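Long-range contacts in NADH:ubiquinone oxidoreductase, Na translocating, C subunit (Parabacteroides distasonis, PDB 3LWX), which is probably the C subunit of a membrane-bound respiratory complex and carries a domain of the FMN-binding family: residues Lys150-Val155 with Asp165-Ile170; Gly96-Tyr101 with Lys178-Met183; Met87-Ala92 with Asn186-Tyr191; Ser23-Val28 with Thr110-Asp115; Phe45-Asn50 with His70-Phe75. All coordinates share one frame; numbering follows the deposited sequence.

Contact 1. Residues Lys150-Val155 with Asp165-Ile170; sequences KSVAVV and DYVDGI
Ala153 and Val155 alternate with Asp165, Val167 and Gly169 in four backbone hydrogen bonds, the pattern of two parallel strands. Ala153 N donates to Asp165 O at 2.9 Å, and Ala153 O receives Val167 N. Val155 repeats the scheme two residues on, its N giving to Val167 O and its O taking Gly169 N at 2.8 Å. The CA of Tyr166 also comes within 3.1 Å of Ala153 O, a CA-H...O contact beside the stronger bonds. On one face of the pair the branched ends of Val154 and Val167 meet, CG2 to CG2 at 4.0 Å. Val154 CG1, anti to the backbone N (chi1 -177°), presses on Gly169 CA at 3.4 Å. The opposite face brings Ala153 CB to Tyr166 CB at 3.9 Å. Val152 CG1 touches Val167 CG1, and Val155 CG2 approaches Tyr166 CD1 obliquely, at 3.8 Å. Ahead of the first direct bond, water 1 donates to Ser151 O and accepts from Asp165 N, continuing the pairing through solvent. Strands 153-155 and 166-168 form a small parallel sheet apart from the main antiparallel one, set beside helix 174-196, whose Asp181 accepts from Val154 N. Cohesion thus comes chiefly from the main chain, with valine methyls on one face, Ala153 beside Tyr166 CB on the other, and the Asp168 carboxylate turned to Gly158 N of a loop.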
# COMPACT_ATOMS: atom_id res chain seq x y z
N LYS A 150 -7.05 -14.30 -1.46
CA LYS A 150 -7.68 -14.17 -0.15
C LYS A 150 -7.39 -12.86 0.55
O LYS A 150 -8.18 -12.42 1.38
CB LYS A 150 -7.29 -15.32 0.79
CG LYS A 150 -7.80 -16.69 0.33
CD LYS A 150 -8.04 -17.66 1.48
CE LYS A 150 -8.44 -19.05 1.00
NZ LYS A 150 -8.84 -19.94 2.12
N SER A 151 -6.25 -12.24 0.24
CA SER A 151 -5.76 -11.11 1.02
C SER A 151 -5.37 -11.61 2.44
O SER A 151 -5.48 -12.80 2.76
CB SER A 151 -6.72 -9.91 1.05
OG SER A 151 -6.07 -8.75 1.57
N VAL A 152 -4.90 -10.68 3.26
CA VAL A 152 -4.42 -10.97 4.61
C VAL A 152 -5.44 -10.46 5.61
O VAL A 152 -5.83 -9.29 5.58
CB VAL A 152 -3.02 -10.35 4.84
CG1 VAL A 152 -2.56 -10.59 6.29
CG2 VAL A 152 -2.03 -10.90 3.84
N ALA A 153 -5.88 -11.35 6.50
CA ALA A 153 -6.85 -10.97 7.53
C ALA A 153 -6.21 -10.20 8.67
O ALA A 153 -5.04 -10.39 8.97
CB ALA A 153 -7.54 -12.22 8.09
N VAL A 154 -7.00 -9.35 9.31
CA VAL A 154 -6.58 -8.65 10.51
C VAL A 154 -7.49 -9.17 11.63
O VAL A 154 -8.70 -8.98 11.57
CB VAL A 154 -6.64 -7.12 10.36
CG1 VAL A 154 -6.11 -6.44 11.64
CG2 VAL A 154 -5.84 -6.67 9.15
N VAL A 155 -6.92 -9.87 12.60
CA VAL A 155 -7.70 -10.56 13.62
C VAL A 155 -7.60 -9.87 14.98
O VAL A 155 -6.77 -9.00 15.19
CB VAL A 155 -7.23 -12.05 13.76
CG1 VAL A 155 -7.40 -12.81 12.44
CG2 VAL A 155 -5.80 -12.15 14.27
N ASP A 165 -3.58 -16.20 5.50
CA ASP A 165 -2.60 -15.50 6.33
C ASP A 165 -3.29 -14.37 7.09
O ASP A 165 -4.29 -13.82 6.63
CB ASP A 165 -1.41 -14.98 5.51
CG ASP A 165 -0.28 -15.98 5.40
OD1 ASP A 165 -0.23 -16.94 6.20
OD2 ASP A 165 0.60 -15.79 4.53
N TYR A 166 -2.74 -14.03 8.24
CA TYR A 166 -3.36 -13.03 9.09
C TYR A 166 -2.32 -12.35 9.95
O TYR A 166 -1.21 -12.86 10.16
CB TYR A 166 -4.42 -13.72 9.98
CG TYR A 166 -3.84 -14.72 10.95
CD1 TYR A 166 -3.39 -14.33 12.22
CD2 TYR A 166 -3.71 -16.05 10.59
CE1 TYR A 166 -2.83 -15.24 13.09
CE2 TYR A 166 -3.14 -16.97 11.46
CZ TYR A 166 -2.70 -16.55 12.70
OH TYR A 166 -2.15 -17.45 13.57
N VAL A 167 -2.69 -11.17 10.44
CA VAL A 167 -1.89 -10.42 11.39
C VAL A 167 -2.80 -9.95 12.50
O VAL A 167 -4.02 -9.85 12.34
CB VAL A 167 -1.22 -9.18 10.75
CG1 VAL A 167 -0.32 -9.59 9.58
CG2 VAL A 167 -2.27 -8.15 10.32
N ASP A 168 -2.21 -9.60 13.64
CA ASP A 168 -2.98 -9.01 14.72
C ASP A 168 -3.41 -7.58 14.43
O ASP A 168 -2.65 -6.75 13.91
CB ASP A 168 -2.15 -8.92 16.00
CG ASP A 168 -1.99 -10.24 16.71
OD1 ASP A 168 -2.67 -11.22 16.38
OD2 ASP A 168 -1.18 -10.27 17.66
N GLY A 169 -4.64 -7.28 14.82
CA GLY A 169 -5.14 -5.92 14.83
C GLY A 169 -4.68 -5.17 16.08
O GLY A 169 -3.83 -5.62 16.85
N ILE A 170 -5.28 -4.01 16.27
CA ILE A 170 -4.94 -3.10 17.35
C ILE A 170 -5.90 -3.27 18.51
O ILE A 170 -7.11 -3.18 18.33
CB ILE A 170 -5.00 -1.61 16.89
CG1 ILE A 170 -4.26 -1.36 15.56
CG2 ILE A 170 -4.45 -0.69 17.99
CD1 ILE A 170 -2.75 -1.58 15.63
O HOH W 1 -3.82 -15.08 2.80

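Contact 2. Residues Gly96-Tyr101 with Lys178-Met183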
# COMPACT_ATOMS: atom_id res chain seq x y z
N GLY A 96 -12.47 8.58 9.71
CA GLY A 96 -12.16 9.16 8.42
C GLY A 96 -11.49 8.13 7.54
O GLY A 96 -11.37 6.97 7.90
N PRO A 97 -11.05 8.56 6.36
CA PRO A 97 -10.39 7.68 5.41
C PRO A 97 -9.08 7.08 5.89
O PRO A 97 -8.41 7.65 6.76
CB PRO A 97 -10.07 8.64 4.25
CG PRO A 97 -11.23 9.58 4.27
CD PRO A 97 -11.46 9.83 5.73
N LEU A 98 -8.74 5.94 5.29
CA LEU A 98 -7.47 5.27 5.43
C LEU A 98 -6.86 5.16 4.04
O LEU A 98 -7.56 5.17 3.04
CB LEU A 98 -7.61 3.85 5.98
CG LEU A 98 -8.42 3.66 7.25
CD1 LEU A 98 -8.48 2.16 7.62
CD2 LEU A 98 -7.88 4.52 8.41
N TRP A 99 -5.54 5.01 3.99
CA TRP A 99 -4.86 4.71 2.73
C TRP A 99 -3.54 4.03 3.07
O TRP A 99 -3.23 3.79 4.24
CB TRP A 99 -4.67 5.94 1.85
CG TRP A 99 -3.84 7.06 2.41
CD1 TRP A 99 -2.53 7.30 2.15
CD2 TRP A 99 -4.28 8.12 3.25
NE1 TRP A 99 -2.12 8.43 2.78
CE2 TRP A 99 -3.17 8.96 3.47
CE3 TRP A 99 -5.51 8.45 3.84
CZ2 TRP A 99 -3.25 10.10 4.28
CZ3 TRP A 99 -5.58 9.58 4.64
CH2 TRP A 99 -4.46 10.39 4.86
N GLY A 100 -2.75 3.70 2.06
CA GLY A 100 -1.48 3.06 2.30
C GLY A 100 -0.90 2.49 1.03
O GLY A 100 -1.42 2.72 -0.06
N TYR A 101 0.19 1.76 1.21
CA TYR A 101 0.87 1.08 0.12
C TYR A 101 1.34 -0.27 0.62
O TYR A 101 1.72 -0.41 1.78
CB TYR A 101 2.09 1.90 -0.39
CG TYR A 101 1.65 3.23 -0.92
CD1 TYR A 101 1.24 3.37 -2.24
CD2 TYR A 101 1.56 4.33 -0.08
CE1 TYR A 101 0.75 4.58 -2.70
CE2 TYR A 101 1.09 5.55 -0.54
CZ TYR A 101 0.66 5.67 -1.85
OH TYR A 101 0.16 6.85 -2.33
N LYS A 178 -10.48 -3.62 11.30
CA LYS A 178 -11.42 -4.15 10.31
C LYS A 178 -11.36 -3.33 9.03
O LYS A 178 -11.41 -3.86 7.92
CB LYS A 178 -12.87 -4.12 10.82
CG LYS A 178 -13.38 -5.31 11.58
CD LYS A 178 -14.89 -5.27 11.33
CE LYS A 178 -15.51 -6.62 11.08
NZ LYS A 178 -16.59 -6.39 10.01
N GLY A 179 -11.26 -2.02 9.17
CA GLY A 179 -11.14 -1.14 8.03
C GLY A 179 -9.88 -1.43 7.22
O GLY A 179 -9.90 -1.35 6.00
N VAL A 180 -8.78 -1.76 7.89
CA VAL A 180 -7.55 -2.16 7.19
C VAL A 180 -7.76 -3.48 6.45
O VAL A 180 -7.38 -3.62 5.29
CB VAL A 180 -6.33 -2.24 8.13
CG1 VAL A 180 -5.13 -2.81 7.40
CG2 VAL A 180 -6.00 -0.84 8.69
N ASP A 181 -8.36 -4.46 7.13
CA ASP A 181 -8.64 -5.76 6.51
C ASP A 181 -9.47 -5.55 5.22
O ASP A 181 -9.15 -6.08 4.13
CB ASP A 181 -9.38 -6.61 7.54
CG ASP A 181 -9.56 -8.07 7.13
OD1 ASP A 181 -9.67 -8.39 5.94
OD2 ASP A 181 -9.57 -8.92 8.03
N GLU A 182 -10.54 -4.78 5.33
CA GLU A 182 -11.41 -4.51 4.20
C GLU A 182 -10.69 -3.72 3.12
O GLU A 182 -10.86 -3.99 1.93
CB GLU A 182 -12.64 -3.80 4.72
CG GLU A 182 -13.50 -4.72 5.59
CD GLU A 182 -14.52 -4.04 6.46
OE1 GLU A 182 -14.65 -2.81 6.40
OE2 GLU A 182 -15.16 -4.75 7.24
N MSE A 183 -9.90 -2.73 3.53
CA MSE A 183 -9.13 -1.92 2.59
C MSE A 183 -8.18 -2.79 1.77
O MSE A 183 -8.06 -2.61 0.56
CB MSE A 183 -8.31 -0.86 3.35
CG MSE A 183 -7.27 -0.17 2.49
SE MSE A 183 -6.58 1.44 3.26
CE MSE A 183 -5.66 0.69 4.74
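The axes of strand 97-101, bearing Leu98 and Trp99, and helix segment 178-183, bearing Met183, approach to 9.4 Å, with 54° between their N-to-C directions. No hydrogen bond spans the gap, which is filled by three apolar side chains. Leu98 points at the helix, and its CD1 settles on the helix backbone itself, 3.9 Å from both Gly179 C and Val180 N. Gly179 has no side chain to stand in the way of this close approach. Val180 CG2 flanks the same methyl, 4.0 Å from Leu98 CD1. Coming from the other direction, Met183, modelled as selenomethionine, extends from the helix with CG anti to the backbone N (chi1 168°). Its SE rests on the strand main chain 3.7 Å from Trp99 CA, and on Leu98 CB at 3.8 Å. A bend at chi3 (67°) turns CE back over Leu98 CB, 3.9 Å away. Trp99 offers only its backbone here: its indole lies on the other side of the strand, where NE1 makes a weak hydrogen bond to Gln19 of helix 4-23. Phe116 of the adjoining strand 111-118 touches both Val180 and Met183, and Ile129 touches both Leu98 and Val180. Such a buried seam of apolar side chains without hydrogen bonds is that of a helix laid obliquely across an antiparallel sheet, here within the FMN-binding family region.

Contact 3. Residues Met87-Ala92 with Asn186-Tyr191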
# COMPACT_ATOMS: atom_id res chain seq x y z
N MSE A 87 1.64 -1.41 -4.62
CA MSE A 87 0.24 -1.17 -4.92
C MSE A 87 -0.34 -0.22 -3.90
O MSE A 87 0.09 -0.17 -2.75
CB MSE A 87 -0.50 -2.51 -4.90
CG MSE A 87 -0.04 -3.43 -6.01
SE MSE A 87 -0.71 -5.21 -5.95
CE MSE A 87 0.44 -5.88 -4.55
N ALA A 88 -1.31 0.57 -4.36
CA ALA A 88 -1.93 1.62 -3.56
C ALA A 88 -3.24 1.16 -2.94
O ALA A 88 -4.09 0.57 -3.62
CB ALA A 88 -2.14 2.86 -4.40
N LEU A 89 -3.42 1.47 -1.67
CA LEU A 89 -4.57 1.12 -0.88
C LEU A 89 -5.40 2.35 -0.53
O LEU A 89 -4.88 3.45 -0.32
CB LEU A 89 -4.13 0.49 0.43
CG LEU A 89 -3.12 -0.65 0.30
CD1 LEU A 89 -2.67 -1.08 1.69
CD2 LEU A 89 -3.69 -1.81 -0.49
N HIS A 90 -6.71 2.14 -0.41
CA HIS A 90 -7.62 3.20 0.04
C HIS A 90 -8.80 2.54 0.73
O HIS A 90 -9.22 1.46 0.36
CB HIS A 90 -8.09 4.11 -1.11
CG HIS A 90 -8.99 3.43 -2.10
ND1 HIS A 90 -10.36 3.56 -2.07
CD2 HIS A 90 -8.71 2.58 -3.11
CE1 HIS A 90 -10.89 2.83 -3.04
NE2 HIS A 90 -9.90 2.22 -3.68
N GLY A 91 -9.33 3.20 1.75
CA GLY A 91 -10.44 2.62 2.51
C GLY A 91 -10.94 3.55 3.58
O GLY A 91 -10.77 4.76 3.50
N ALA A 92 -11.57 2.95 4.59
CA ALA A 92 -12.33 3.69 5.59
C ALA A 92 -12.02 3.22 6.99
O ALA A 92 -11.97 2.02 7.23
CB ALA A 92 -13.84 3.53 5.30
N ASN A 186 -10.39 -5.08 -0.63
CA ASN A 186 -11.06 -4.31 -1.69
C ASN A 186 -10.07 -3.64 -2.63
O ASN A 186 -10.27 -3.62 -3.84
CB ASN A 186 -11.99 -3.27 -1.07
CG ASN A 186 -13.19 -3.88 -0.39
OD1 ASN A 186 -13.69 -4.93 -0.80
ND2 ASN A 186 -13.70 -3.19 0.63
N SER A 187 -8.98 -3.14 -2.08
CA SER A 187 -7.99 -2.45 -2.91
C SER A 187 -7.21 -3.45 -3.76
O SER A 187 -7.01 -3.26 -4.97
CB SER A 187 -7.01 -1.65 -2.08
OG SER A 187 -7.64 -0.61 -1.35
N LEU A 188 -6.74 -4.53 -3.14
CA LEU A 188 -5.96 -5.52 -3.87
C LEU A 188 -6.79 -6.24 -4.92
O LEU A 188 -6.24 -6.69 -5.94
CB LEU A 188 -5.29 -6.51 -2.91
CG LEU A 188 -4.21 -5.94 -2.01
CD1 LEU A 188 -3.77 -6.99 -0.98
CD2 LEU A 188 -3.00 -5.47 -2.83
N SER A 189 -8.11 -6.32 -4.73
CA SER A 189 -8.98 -6.97 -5.71
C SER A 189 -8.78 -6.34 -7.09
O SER A 189 -8.79 -7.03 -8.10
CB SER A 189 -10.45 -6.88 -5.30
OG SER A 189 -10.75 -7.78 -4.25
N GLY A 190 -8.60 -5.02 -7.14
CA GLY A 190 -8.40 -4.36 -8.43
C GLY A 190 -7.16 -4.82 -9.17
O GLY A 190 -7.13 -4.84 -10.40
N TYR A 191 -6.13 -5.18 -8.41
CA TYR A 191 -4.84 -5.60 -8.95
C TYR A 191 -4.75 -7.09 -9.28
O TYR A 191 -3.72 -7.52 -9.79
CB TYR A 191 -3.74 -5.27 -7.94
CG TYR A 191 -3.50 -3.80 -7.72
CD1 TYR A 191 -2.62 -3.09 -8.52
CD2 TYR A 191 -4.09 -3.12 -6.65
CE1 TYR A 191 -2.35 -1.76 -8.29
CE2 TYR A 191 -3.84 -1.78 -6.43
CZ TYR A 191 -2.94 -1.09 -7.23
OH TYR A 191 -2.66 0.22 -6.97
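Met87 lies over one face of the Tyr191 ring, with CG above the ring centre, 3.6 Å from the centroid and 13° off the normal, a CH-pi contact. Its SE (the residue is selenomethionine) follows over the same face, 4.0 Å from the ring centroid and displaced toward Tyr191 CG, completing a Met-aromatic contact. The two side chains run past each other in opposite directions, so that Met87 CB sits near Tyr191 CZ. At the edge of the ring, close to its plane, is Ala88 O. Beyond the ring, a bend at chi3 (-76°) places Met87 CE against Leu188 CD2, 3.9 Å away, the two side chains crossing at about a right angle. Here helix 174-196 covers a face of the central antiparallel sheet, its segment 186-191 roughly antiparallel to strand 87-92, with 142° between their N-to-C directions and 7.7 Å between axes. Two helix hydroxyls bond to strand amides. Ala88 N donates to Tyr191 OH at 3.0 Å, and His90 N to Ser187 OG at 3.1 Å, both nearly straight. Each hydroxyl has a further partner: Tyr191 OH is bonded to Pro73 O on the neighbouring strand, and Ser187 OG to Met183 O one helical turn back, so both polar atoms are satisfied in a buried setting. Between these two bonds Leu89 CD2 packs on Ser187 CB at 3.7 Å, with Leu184 and Ile102 also against Leu89.

Contact 4. Residues Ser23-Val28 with Thr110-Asp115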
# COMPACT_ATOMS: atom_id res chain seq x y z
N SER A 23 6.94 1.40 2.27
CA SER A 23 6.38 0.10 1.89
C SER A 23 7.40 -0.86 1.31
O SER A 23 7.12 -2.06 1.22
CB SER A 23 5.21 0.26 0.91
OG SER A 23 5.61 0.45 -0.43
N ILE A 24 8.58 -0.35 0.91
CA ILE A 24 9.72 -1.18 0.50
C ILE A 24 10.87 -1.05 1.50
O ILE A 24 12.04 -1.25 1.16
CB ILE A 24 10.16 -0.95 -0.97
CG1 ILE A 24 10.53 0.52 -1.25
CG2 ILE A 24 9.06 -1.47 -1.89
CD1 ILE A 24 11.28 0.72 -2.57
N ASN A 25 10.54 -0.72 2.75
CA ASN A 25 11.49 -0.76 3.86
C ASN A 25 12.62 0.24 3.75
O ASN A 25 13.75 -0.03 4.17
CB ASN A 25 12.00 -2.20 4.01
CG ASN A 25 10.84 -3.16 4.12
OD1 ASN A 25 9.94 -2.93 4.91
ND2 ASN A 25 10.80 -4.19 3.27
N VAL A 26 12.29 1.43 3.26
CA VAL A 26 13.24 2.53 3.12
C VAL A 26 12.63 3.72 3.86
O VAL A 26 11.53 4.17 3.52
CB VAL A 26 13.53 2.83 1.65
CG1 VAL A 26 14.34 4.12 1.51
CG2 VAL A 26 14.20 1.63 1.00
N ASN A 27 13.35 4.22 4.86
CA ASN A 27 12.89 5.28 5.74
C ASN A 27 13.81 6.47 5.64
O ASN A 27 14.91 6.45 6.20
CB ASN A 27 12.81 4.76 7.17
CG ASN A 27 11.66 3.82 7.35
OD1 ASN A 27 10.57 4.23 7.72
ND2 ASN A 27 11.86 2.55 6.99
N VAL A 28 13.39 7.49 4.91
CA VAL A 28 14.19 8.69 4.72
C VAL A 28 13.35 9.93 5.00
O VAL A 28 12.12 9.87 5.05
CB VAL A 28 14.80 8.76 3.30
CG1 VAL A 28 15.72 7.56 3.08
CG2 VAL A 28 13.73 8.85 2.22
N THR A 110 4.06 -12.74 -2.20
CA THR A 110 4.63 -12.59 -0.88
C THR A 110 4.87 -11.12 -0.58
O THR A 110 5.55 -10.43 -1.32
CB THR A 110 5.94 -13.36 -0.76
OG1 THR A 110 5.74 -14.72 -1.13
CG2 THR A 110 6.47 -13.29 0.66
N ILE A 111 4.33 -10.64 0.53
CA ILE A 111 4.47 -9.24 0.90
C ILE A 111 5.89 -8.94 1.37
O ILE A 111 6.47 -9.65 2.19
CB ILE A 111 3.42 -8.86 1.97
CG1 ILE A 111 2.02 -8.93 1.34
CG2 ILE A 111 3.67 -7.45 2.54
CD1 ILE A 111 0.87 -9.13 2.34
N TYR A 112 6.44 -7.85 0.84
CA TYR A 112 7.78 -7.37 1.15
C TYR A 112 7.75 -6.25 2.21
O TYR A 112 8.64 -6.17 3.08
CB TYR A 112 8.46 -6.90 -0.15
CG TYR A 112 9.86 -6.38 0.01
CD1 TYR A 112 10.88 -7.19 0.46
CD2 TYR A 112 10.16 -5.07 -0.31
CE1 TYR A 112 12.19 -6.69 0.60
CE2 TYR A 112 11.46 -4.57 -0.21
CZ TYR A 112 12.48 -5.38 0.26
OH TYR A 112 13.77 -4.90 0.38
N GLY A 113 6.73 -5.41 2.18
CA GLY A 113 6.58 -4.35 3.17
C GLY A 113 5.23 -3.68 3.01
O GLY A 113 4.49 -3.96 2.07
N ALA A 114 4.93 -2.75 3.91
CA ALA A 114 3.64 -2.09 3.95
C ALA A 114 3.74 -0.78 4.71
O ALA A 114 4.61 -0.63 5.57
CB ALA A 114 2.62 -3.00 4.63
N ASP A 115 2.83 0.13 4.40
CA ASP A 115 2.70 1.41 5.09
C ASP A 115 1.23 1.77 5.11
O ASP A 115 0.57 1.68 4.07
CB ASP A 115 3.48 2.52 4.38
CG ASP A 115 3.58 3.79 5.21
OD1 ASP A 115 4.20 3.71 6.28
OD2 ASP A 115 3.06 4.84 4.77
O HOH W 2 13.87 -2.29 -0.72
O HOH W 3 7.40 -1.95 5.43
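Asn25 and Tyr112 supply the direct polar link. Asn25 ND2 donates to Tyr112 O at 2.9 Å, an almost straight bond (172° at the hydrogen) that lies in the amide plane of Asn25 but meets the carbonyl from above its plane. With Asn25 CG anti to its carbonyl carbon (chi1 -53°), the amide reaches the tyrosine, and the same ND2 stands over the centre of the Tyr112 ring, 3.5 Å above it, the two planes 67° apart. Two waters add indirect bonds. Water 2 donates to Ile24 O and is hydrogen-bonded to Tyr112 OH; water 3 accepts from Ala114 N and lies 2.8 Å from Asn25 OD1. Apolar contact is slight: Ile24 CB reaches the edge of the tyrosine ring, 3.9 Å from CE2. Main-chain packing is close, Ser23 O coming 3.1 Å from Gly113 CA, an approach that glycine, with no side chain, allows. Ser23 O is itself bonded to Ser103 OG. Asn25, with positive phi, is the C-prime residue of the Schellman motif that ends helix 4-23. That helix end sits on strand 111-118, an outermost strand of the sheet within this chain, just where Tyr112 and Gly113 form a classic beta bulge opposite Ser103 of strand 97-104.

Contact 5. Residues Phe45-Asn50 with His70-Phe75; sequences FLVNEN and HQYPVF
Phe45 holds CG between its backbone N and carbonyl carbon (chi1 52°), and Val74 has CG1 anti to N (chi1 180°); Phe45 CG and the Val74 methyls share one face, where the side chains lie side by side. Val74 CB sits over a face of the phenylalanine ring, 3.8 Å from Phe45 CE1, while CG1 approaches CZ. Val47 continues this face, its CG1 4.1 Å from Val74 CG2 and its CG2 against Tyr72 CB. Strands 41-48 and 71-79 are antiparallel neighbours in the main sheet, joined through a connection that holds helix 63-68. Phe45 N donates to Val74 O at 2.9 Å and Val74 N to Phe45 O at 2.8 Å; Val47 and Tyr72 do likewise, although Tyr72 N to Val47 O is bent (139°). Pro73 faces Leu46 at a non-hydrogen-bonded position, where its missing N-H costs nothing. There Leu46 CD2 touches Pro73 CB at 3.8 Å, and CD1 lies 3.6 Å from Gln71 OE1. Next to the pairing, Asn48 OD1 accepts from Asn50 N in an Asx turn, and His70 is the C-prime residue of the Schellman motif ending helix 63-68. Phe194 of helix 174-196 touches Val47 and Val74.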
# COMPACT_ATOMS: atom_id res chain seq x y z
N PHE A 45 3.12 2.85 -13.46
CA PHE A 45 2.07 2.82 -14.46
C PHE A 45 0.74 2.44 -13.85
O PHE A 45 0.68 1.74 -12.85
CB PHE A 45 2.41 1.82 -15.60
CG PHE A 45 2.78 0.44 -15.12
CD1 PHE A 45 1.82 -0.53 -14.88
CD2 PHE A 45 4.11 0.12 -14.88
CE1 PHE A 45 2.16 -1.79 -14.44
CE2 PHE A 45 4.46 -1.13 -14.42
CZ PHE A 45 3.49 -2.08 -14.21
N LEU A 46 -0.32 2.91 -14.48
CA LEU A 46 -1.67 2.52 -14.12
C LEU A 46 -2.02 1.23 -14.85
O LEU A 46 -1.62 1.04 -16.01
CB LEU A 46 -2.68 3.60 -14.52
CG LEU A 46 -2.52 4.93 -13.79
CD1 LEU A 46 -3.39 5.98 -14.45
CD2 LEU A 46 -2.88 4.80 -12.33
N VAL A 47 -2.75 0.36 -14.17
CA VAL A 47 -3.37 -0.79 -14.81
C VAL A 47 -4.88 -0.70 -14.65
O VAL A 47 -5.41 -0.05 -13.75
CB VAL A 47 -2.87 -2.16 -14.26
CG1 VAL A 47 -1.37 -2.27 -14.48
CG2 VAL A 47 -3.24 -2.38 -12.79
N ASN A 48 -5.58 -1.33 -15.58
CA ASN A 48 -7.02 -1.49 -15.47
C ASN A 48 -7.33 -2.82 -14.75
O ASN A 48 -6.43 -3.55 -14.32
CB ASN A 48 -7.71 -1.35 -16.84
CG ASN A 48 -7.32 -2.43 -17.82
OD1 ASN A 48 -6.86 -3.50 -17.44
ND2 ASN A 48 -7.56 -2.18 -19.10
N GLU A 49 -8.61 -3.13 -14.62
CA GLU A 49 -9.04 -4.34 -13.90
C GLU A 49 -8.64 -5.63 -14.61
O GLU A 49 -8.72 -6.69 -14.01
CB GLU A 49 -10.56 -4.33 -13.65
CG GLU A 49 -11.47 -4.34 -14.86
CD GLU A 49 -11.88 -2.95 -15.33
OE1 GLU A 49 -11.01 -2.17 -15.77
OE2 GLU A 49 -13.10 -2.65 -15.30
N ASN A 50 -8.26 -5.53 -15.87
CA ASN A 50 -7.81 -6.68 -16.62
C ASN A 50 -6.28 -6.81 -16.59
O ASN A 50 -5.73 -7.72 -17.21
CB ASN A 50 -8.33 -6.60 -18.05
CG ASN A 50 -9.84 -6.72 -18.10
OD1 ASN A 50 -10.51 -6.01 -18.85
ND2 ASN A 50 -10.39 -7.59 -17.27
N HIS A 70 -11.69 2.63 -12.13
CA HIS A 70 -11.15 1.28 -12.32
C HIS A 70 -9.72 1.30 -12.89
O HIS A 70 -9.38 0.54 -13.80
CB HIS A 70 -12.12 0.42 -13.15
CG HIS A 70 -13.46 0.28 -12.51
ND1 HIS A 70 -13.80 -0.78 -11.70
CD2 HIS A 70 -14.55 1.09 -12.55
CE1 HIS A 70 -15.04 -0.63 -11.27
NE2 HIS A 70 -15.51 0.50 -11.76
N GLN A 71 -8.90 2.19 -12.33
CA GLN A 71 -7.49 2.31 -12.65
C GLN A 71 -6.72 2.23 -11.34
O GLN A 71 -7.15 2.80 -10.32
CB GLN A 71 -7.17 3.58 -13.41
CG GLN A 71 -7.92 3.66 -14.72
CD GLN A 71 -7.46 4.79 -15.58
OE1 GLN A 71 -6.97 5.81 -15.08
NE2 GLN A 71 -7.61 4.63 -16.90
N TYR A 72 -5.56 1.60 -11.38
CA TYR A 72 -4.83 1.23 -10.19
C TYR A 72 -3.33 1.42 -10.42
O TYR A 72 -2.77 0.81 -11.33
CB TYR A 72 -5.13 -0.24 -9.86
CG TYR A 72 -6.61 -0.54 -9.89
CD1 TYR A 72 -7.44 -0.16 -8.86
CD2 TYR A 72 -7.18 -1.17 -10.99
CE1 TYR A 72 -8.79 -0.40 -8.89
CE2 TYR A 72 -8.53 -1.42 -11.04
CZ TYR A 72 -9.35 -1.05 -9.99
OH TYR A 72 -10.71 -1.29 -10.01
N PRO A 73 -2.65 2.25 -9.61
CA PRO A 73 -1.24 2.48 -9.89
C PRO A 73 -0.31 1.39 -9.35
O PRO A 73 -0.50 0.90 -8.23
CB PRO A 73 -0.96 3.80 -9.16
CG PRO A 73 -1.89 3.76 -8.00
CD PRO A 73 -3.15 3.15 -8.56
N VAL A 74 0.67 1.03 -10.15
CA VAL A 74 1.71 0.09 -9.80
C VAL A 74 3.06 0.82 -9.88
O VAL A 74 3.36 1.46 -10.89
CB VAL A 74 1.75 -1.13 -10.75
CG1 VAL A 74 2.86 -2.09 -10.35
CG2 VAL A 74 0.41 -1.86 -10.76
N PHE A 75 3.84 0.75 -8.81
CA PHE A 75 5.20 1.30 -8.79
C PHE A 75 6.13 0.10 -8.69
O PHE A 75 5.95 -0.74 -7.80
CB PHE A 75 5.39 2.25 -7.61
CG PHE A 75 4.33 3.30 -7.52
CD1 PHE A 75 4.46 4.51 -8.18
CD2 PHE A 75 3.16 3.05 -6.81
CE1 PHE A 75 3.45 5.46 -8.11
CE2 PHE A 75 2.15 3.99 -6.76
CZ PHE A 75 2.31 5.20 -7.40

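In the fold
Helix 174-196 ties most of these contacts together. Contacts 2 and 3 both place it on the central antiparallel sheet, on neighbouring strands; both are buried, but the first is purely side-chain packing and the second adds hydroxyl-to-backbone bonds. Tyr191 of contact 3 carries the helix on to contact 5 through Pro73. Contact 4 is also buried yet hydrated, joining a helix end to the sheet's edge strand. Contact 1 borders the helix through Val154 N and Asp181 of contact 2, and reaches Ile111 of contact 4 through Val152. Contacts 1 and 5, only partly buried and 24 Å apart between centres, are strand pairs held by backbone bonds, parallel in the small separate sheet and antiparallel in the main one.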